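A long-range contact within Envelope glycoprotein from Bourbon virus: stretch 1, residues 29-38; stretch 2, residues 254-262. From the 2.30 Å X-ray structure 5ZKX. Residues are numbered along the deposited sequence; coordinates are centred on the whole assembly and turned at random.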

ATOM      1  N   GLN A  29       0.241  10.266  28.447  1.00 33.83           N
ATOM      2  CA  GLN A  29      -0.735   9.189  28.555  1.00 33.27           C
ATOM      3  C   GLN A  29      -2.093   9.877  28.621  1.00 39.68           C
ATOM      4  O   GLN A  29      -2.462  10.444  29.655  1.00 37.18           O
ATOM      5  CB  GLN A  29      -0.477   8.319  29.780  1.00 32.41           C
ATOM      6  CG  GLN A  29       0.827   7.556  29.734  1.00 30.38           C
ATOM      7  CD  GLN A  29       0.710   6.251  28.978  1.00 35.66           C
ATOM      8  OE1 GLN A  29      -0.390   5.800  28.661  1.00 38.02           O
ATOM      9  NE2 GLN A  29       1.848   5.634  28.683  1.00 45.26           N
ATOM     10  N   ILE A  30      -2.825   9.843  27.513  1.00 32.14           N
ATOM     11  CA  ILE A  30      -4.075  10.582  27.388  1.00 31.85           C
ATOM     12  C   ILE A  30      -5.236   9.661  27.743  1.00 30.16           C
ATOM     13  O   ILE A  30      -5.413   8.601  27.134  1.00 31.11           O
ATOM     14  CB  ILE A  30      -4.232  11.164  25.977  1.00 33.96           C
ATOM     15  CG1 ILE A  30      -3.126  12.189  25.715  1.00 31.62           C
ATOM     16  CG2 ILE A  30      -5.604  11.798  25.813  1.00 36.91           C
ATOM     17  CD1 ILE A  30      -3.313  12.988  24.447  1.00 33.67           C
ATOM     18  N   LYS A  31      -6.025  10.069  28.733  1.00 26.32           N
ATOM     19  CA  LYS A  31      -7.162   9.283  29.194  1.00 26.89           C
ATOM     20  C   LYS A  31      -8.351   9.525  28.273  1.00 30.31           C
ATOM     21  O   LYS A  31      -8.799  10.666  28.116  1.00 26.51           O
ATOM     22  CB  LYS A  31      -7.502   9.656  30.635  1.00 30.41           C
ATOM     23  CG  LYS A  31      -8.446   8.707  31.341  1.00 27.65           C
ATOM     24  CD  LYS A  31      -8.810   9.255  32.707  1.00 26.59           C
ATOM     25  CE  LYS A  31      -9.572   8.238  33.540  1.00 35.38           C
ATOM     26  NZ  LYS A  31      -9.967   8.807  34.860  1.00 45.13           N
ATOM     27  N   VAL A  32      -8.860   8.455  27.659  1.00 32.34           N
ATOM     28  CA  VAL A  32      -9.908   8.553  26.653  1.00 27.66           C
ATOM     29  C   VAL A  32     -10.974   7.500  26.924  1.00 27.62           C
ATOM     30  O   VAL A  32     -10.727   6.473  27.562  1.00 26.74           O
ATOM     31  CB  VAL A  32      -9.360   8.383  25.216  1.00 24.49           C
ATOM     32  CG1 VAL A  32      -8.333   9.453  24.891  1.00 19.84           C
ATOM     33  CG2 VAL A  32      -8.761   6.993  25.034  1.00 21.61           C
ATOM     34  N   THR A  33     -12.176   7.775  26.431  1.00 25.64           N
ATOM     35  CA  THR A  33     -13.200   6.752  26.275  1.00 27.77           C
ATOM     36  C   THR A  33     -13.110   6.219  24.849  1.00 25.31           C
ATOM     37  O   THR A  33     -13.162   6.993  23.888  1.00 25.27           O
ATOM     38  CB  THR A  33     -14.590   7.311  26.569  1.00 32.36           C
ATOM     39  OG1 THR A  33     -14.775   7.402  27.988  1.00 36.46           O
ATOM     40  CG2 THR A  33     -15.664   6.404  25.989  1.00 26.64           C
ATOM     41  N   LYS A  34     -12.952   4.908  24.714  1.00 23.27           N
ATOM     42  CA  LYS A  34     -12.726   4.273  23.423  1.00 26.02           C
ATOM     43  C   LYS A  34     -13.956   3.457  23.052  1.00 26.77           C
ATOM     44  O   LYS A  34     -14.332   2.530  23.779  1.00 27.23           O
ATOM     45  CB  LYS A  34     -11.476   3.394  23.463  1.00 26.59           C
ATOM     46  CG  LYS A  34     -11.137   2.720  22.149  1.00 20.94           C
ATOM     47  CD  LYS A  34     -10.073   1.660  22.354  1.00 24.41           C
ATOM     48  CE  LYS A  34      -9.892   0.802  21.118  1.00 20.56           C
ATOM     49  NZ  LYS A  34      -8.799  -0.195  21.303  1.00 19.06           N
ATOM     50  N   THR A  35     -14.581   3.806  21.931  1.00 28.83           N
ATOM     51  CA  THR A  35     -15.802   3.159  21.468  1.00 28.91           C
ATOM     52  C   THR A  35     -15.481   2.204  20.326  1.00 26.92           C
ATOM     53  O   THR A  35     -14.845   2.598  19.345  1.00 25.70           O
ATOM     54  CB  THR A  35     -16.820   4.201  21.004  1.00 25.17           C
ATOM     55  OG1 THR A  35     -16.912   5.247  21.979  1.00 19.93           O
ATOM     56  CG2 THR A  35     -18.189   3.565  20.811  1.00 29.36           C
ATOM     57  N   THR A  36     -15.922   0.952  20.454  1.00 20.42           N
ATOM     58  CA  THR A  36     -15.724  -0.054  19.422  1.00 20.60           C
ATOM     59  C   THR A  36     -17.045  -0.754  19.119  1.00 24.60           C
ATOM     60  O   THR A  36     -18.003  -0.687  19.892  1.00 30.41           O
ATOM     61  CB  THR A  36     -14.663  -1.094  19.827  1.00 21.79           C
ATOM     62  OG1 THR A  36     -15.019  -1.693  21.079  1.00 28.71           O
ATOM     63  CG2 THR A  36     -13.297  -0.440  19.955  1.00 22.55           C
ATOM     64  N   VAL A  37     -17.088  -1.412  17.963  1.00 32.02           N
ATOM     65  CA  VAL A  37     -18.262  -2.162  17.528  1.00 28.83           C
ATOM     66  C   VAL A  37     -17.842  -3.566  17.116  1.00 32.71           C
ATOM     67  O   VAL A  37     -18.442  -4.170  16.220  1.00 31.44           O
ATOM     68  CB  VAL A  37     -18.989  -1.438  16.383  1.00 25.91           C
ATOM     69  CG1 VAL A  37     -19.825  -0.306  16.938  1.00 33.29           C
ATOM     70  CG2 VAL A  37     -17.988  -0.902  15.371  1.00 23.92           C
ATOM     71  N   GLN A  38     -16.797  -4.083  17.754  1.00 39.57           N
ATOM     72  CA  GLN A  38     -16.213  -5.352  17.344  1.00 40.56           C
ATOM     73  C   GLN A  38     -17.160  -6.518  17.612  1.00 39.62           C
ATOM     74  O   GLN A  38     -17.839  -6.572  18.641  1.00 34.29           O
ATOM     75  CB  GLN A  38     -14.886  -5.566  18.069  1.00 38.07           C
ATOM     76  CG  GLN A  38     -14.154  -6.832  17.689  1.00 47.13           C
ATOM     77  CD  GLN A  38     -13.333  -7.378  18.835  1.00 64.07           C
ATOM     78  OE1 GLN A  38     -13.291  -8.585  19.064  1.00 65.58           O
ATOM     79  NE2 GLN A  38     -12.678  -6.487  19.570  1.00 74.31           N
ATOM     80  N   PRO A 254     -12.049   4.046  11.472  1.00 20.61           N
ATOM     81  CA  PRO A 254     -12.972   2.991  11.022  1.00 18.67           C
ATOM     82  C   PRO A 254     -13.459   2.068  12.128  1.00 22.65           C
ATOM     83  O   PRO A 254     -14.669   1.868  12.275  1.00 23.56           O
ATOM     84  CB  PRO A 254     -12.133   2.242   9.983  1.00 21.31           C
ATOM     85  CG  PRO A 254     -11.279   3.296   9.388  1.00 20.61           C
ATOM     86  CD  PRO A 254     -10.987   4.295  10.478  1.00 21.31           C
ATOM     87  N   ASP A 255     -12.546   1.516  12.926  1.00 25.07           N
ATOM     88  CA  ASP A 255     -12.887   0.485  13.893  1.00 22.70           C
ATOM     89  C   ASP A 255     -13.114   1.012  15.303  1.00 23.01           C
ATOM     90  O   ASP A 255     -13.611   0.261  16.149  1.00 25.51           O
ATOM     91  CB  ASP A 255     -11.789  -0.585  13.933  1.00 24.51           C
ATOM     92  CG  ASP A 255     -10.419   0.002  14.205  1.00 28.07           C
ATOM     93  OD1 ASP A 255     -10.249   1.221  14.017  1.00 24.52           O
ATOM     94  OD2 ASP A 255      -9.511  -0.751  14.612  1.00 31.62           O
ATOM     95  N   ALA A 256     -12.771   2.269  15.582  1.00 26.66           N
ATOM     96  CA  ALA A 256     -12.878   2.768  16.946  1.00 24.53           C
ATOM     97  C   ALA A 256     -12.925   4.289  16.950  1.00 22.20           C
ATOM     98  O   ALA A 256     -12.408   4.946  16.044  1.00 21.60           O
ATOM     99  CB  ALA A 256     -11.713   2.275  17.813  1.00 22.51           C
ATOM    100  N   CYS A 257     -13.555   4.832  17.990  1.00 20.95           N
ATOM    101  CA  CYS A 257     -13.590   6.264  18.250  1.00 20.93           C
ATOM    102  C   CYS A 257     -12.915   6.547  19.584  1.00 22.39           C
ATOM    103  O   CYS A 257     -13.052   5.773  20.538  1.00 18.06           O
ATOM    104  CB  CYS A 257     -15.026   6.794  18.267  1.00 18.91           C
ATOM    105  SG  CYS A 257     -15.885   6.620  16.696  1.00 29.26           S
ATOM    106  N   TYR A 258     -12.176   7.654  19.642  1.00 22.90           N
ATOM    107  CA  TYR A 258     -11.434   8.054  20.831  1.00 23.86           C
ATOM    108  C   TYR A 258     -11.912   9.429  21.268  1.00 23.30           C
ATOM    109  O   TYR A 258     -11.712  10.414  20.550  1.00 24.94           O
ATOM    110  CB  TYR A 258      -9.929   8.077  20.560  1.00 22.66           C
ATOM    111  CG  TYR A 258      -9.362   6.748  20.125  1.00 18.85           C
ATOM    112  CD1 TYR A 258      -9.216   6.440  18.779  1.00 19.49           C
ATOM    113  CD2 TYR A 258      -8.969   5.803  21.060  1.00 17.94           C
ATOM    114  CE1 TYR A 258      -8.698   5.225  18.377  1.00 15.31           C
ATOM    115  CE2 TYR A 258      -8.449   4.588  20.668  1.00 19.38           C
ATOM    116  CZ  TYR A 258      -8.315   4.303  19.326  1.00 16.58           C
ATOM    117  OH  TYR A 258      -7.796   3.092  18.932  1.00 18.71           O
ATOM    118  N   LYS A 259     -12.534   9.497  22.439  1.00 20.84           N
ATOM    119  CA  LYS A 259     -13.003  10.758  22.991  1.00 22.74           C
ATOM    120  C   LYS A 259     -12.246  11.060  24.272  1.00 25.62           C
ATOM    121  O   LYS A 259     -12.199  10.231  25.187  1.00 23.45           O
ATOM    122  CB  LYS A 259     -14.507  10.738  23.267  1.00 23.07           C
ATOM    123  CG  LYS A 259     -15.084  12.129  23.484  1.00 19.28           C
ATOM    124  CD  LYS A 259     -16.571  12.079  23.750  1.00 18.36           C
ATOM    125  CE  LYS A 259     -17.223  13.405  23.420  1.00 21.18           C
ATOM    126  NZ  LYS A 259     -18.539  13.558  24.096  1.00 27.10           N
ATOM    127  N   ASN A 260     -11.658  12.244  24.328  1.00 30.93           N
ATOM    128  CA  ASN A 260     -10.974  12.690  25.526  1.00 31.95           C
ATOM    129  C   ASN A 260     -12.000  13.070  26.582  1.00 36.63           C
ATOM    130  O   ASN A 260     -12.810  13.977  26.366  1.00 40.92           O
ATOM    131  CB  ASN A 260     -10.077  13.880  25.193  1.00 34.68           C
ATOM    132  CG  ASN A 260      -9.118  14.222  26.307  1.00 32.26           C
ATOM    133  OD1 ASN A 260      -8.823  13.395  27.166  1.00 41.06           O
ATOM    134  ND2 ASN A 260      -8.625  15.453  26.303  1.00 41.77           N
ATOM    135  N   GLU A 261     -11.988  12.370  27.715  1.00 62.47           N
ATOM    136  CA  GLU A 261     -12.631  12.922  28.895  1.00 67.32           C
ATOM    137  C   GLU A 261     -12.017  14.288  29.173  1.00 66.34           C
ATOM    138  O   GLU A 261     -10.906  14.583  28.723  1.00 73.28           O
ATOM    139  CB  GLU A 261     -12.473  11.977  30.084  1.00 65.29           C
ATOM    140  CG  GLU A 261     -13.443  10.804  30.046  1.00 65.20           C
ATOM    141  CD  GLU A 261     -12.777   9.479  30.353  1.00 72.26           C
ATOM    142  OE1 GLU A 261     -13.239   8.444  29.825  1.00 77.37           O
ATOM    143  OE2 GLU A 261     -11.795   9.473  31.121  1.00 70.23           O
ATOM    144  N   LYS A 262     -12.734  15.129  29.927  1.00 51.16           N
ATOM    145  CA  LYS A 262     -12.491  16.563  29.798  1.00 55.56           C
ATOM    146  C   LYS A 262     -12.826  16.942  28.360  1.00 57.71           C
ATOM    147  O   LYS A 262     -11.917  17.076  27.535  1.00 62.57           O
ATOM    148  CB  LYS A 262     -11.054  16.977  30.156  1.00 57.98           C
ATOM    149  CG  LYS A 262     -10.683  16.825  31.620  1.00 64.43           C
ATOM    150  CD  LYS A 262     -11.369  17.876  32.468  1.00 56.22           C
ATOM    151  CE  LYS A 262     -12.287  17.230  33.488  1.00 54.25           C
ATOM    152  NZ  LYS A 262     -13.150  18.232  34.172  1.00 55.00           N
TER
HETATM  153  O   HOH W   1     -14.681  -2.022  15.810  1.00 26.84           O

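More than two hundred residues apart in sequence, the two stretches meet as neighbouring antiparallel strands and bury 636 Å² between them. Glu261, Thr33 and Tyr258 cover the most surface, and each works in a different way.

Thr33 is tied by both backbone and side chain. Thr33 N donates to Lys259 O at 2.8 Å, and Lys259 N returns a nearly straight bond to Thr33 O at 3.0 Å. Two residues on, the pattern repeats: Thr35 N lies 2.9 Å from Cys257 O, and Cys257 N lies 2.9 Å from Thr35 O. These closed rings fix the register. Three of these carbonyls also receive a CA-H contact, among them Cys257 O, 3.3 Å from Lys34 CA. Beta-branched threonine suits an extended strand, and at Thr33 its hydroxyl adds a further bond.

That bond goes to Glu261, whose CA-to-CB bond points toward the other stretch. Thr33 OG1 donates to Glu261 OE1 at 2.6 Å, a short contact of the kind a carboxylate readily accepts. Glu261 OE2 lies 3.4 Å from Lys31 CD and 4.2 Å from Lys31 NZ, so the opposite charges are near but form no salt bridge. The glutamate is poorly ordered, which calls for some caution about these distances.

Tyr258 is buried on the face it shares with Val32 and Lys34. Val32 CG2 meets the ring edge, 4.2 Å from Tyr258 CD2, while Lys34 CG packs 3.6 Å from Tyr258 CE2. An aromatic ring offers broad apolar surface here, and the extended lysine lays its methylenes against it; Lys34 NZ and Tyr258 OH find polar partners elsewhere in the structure. Farther along, small Ala256 sits 3.8 Å by its CB from Thr36 CG2. A water also links the stretches, accepting from Val37 N at 3.3 Å and donating to Asp255 O at 2.5 Å.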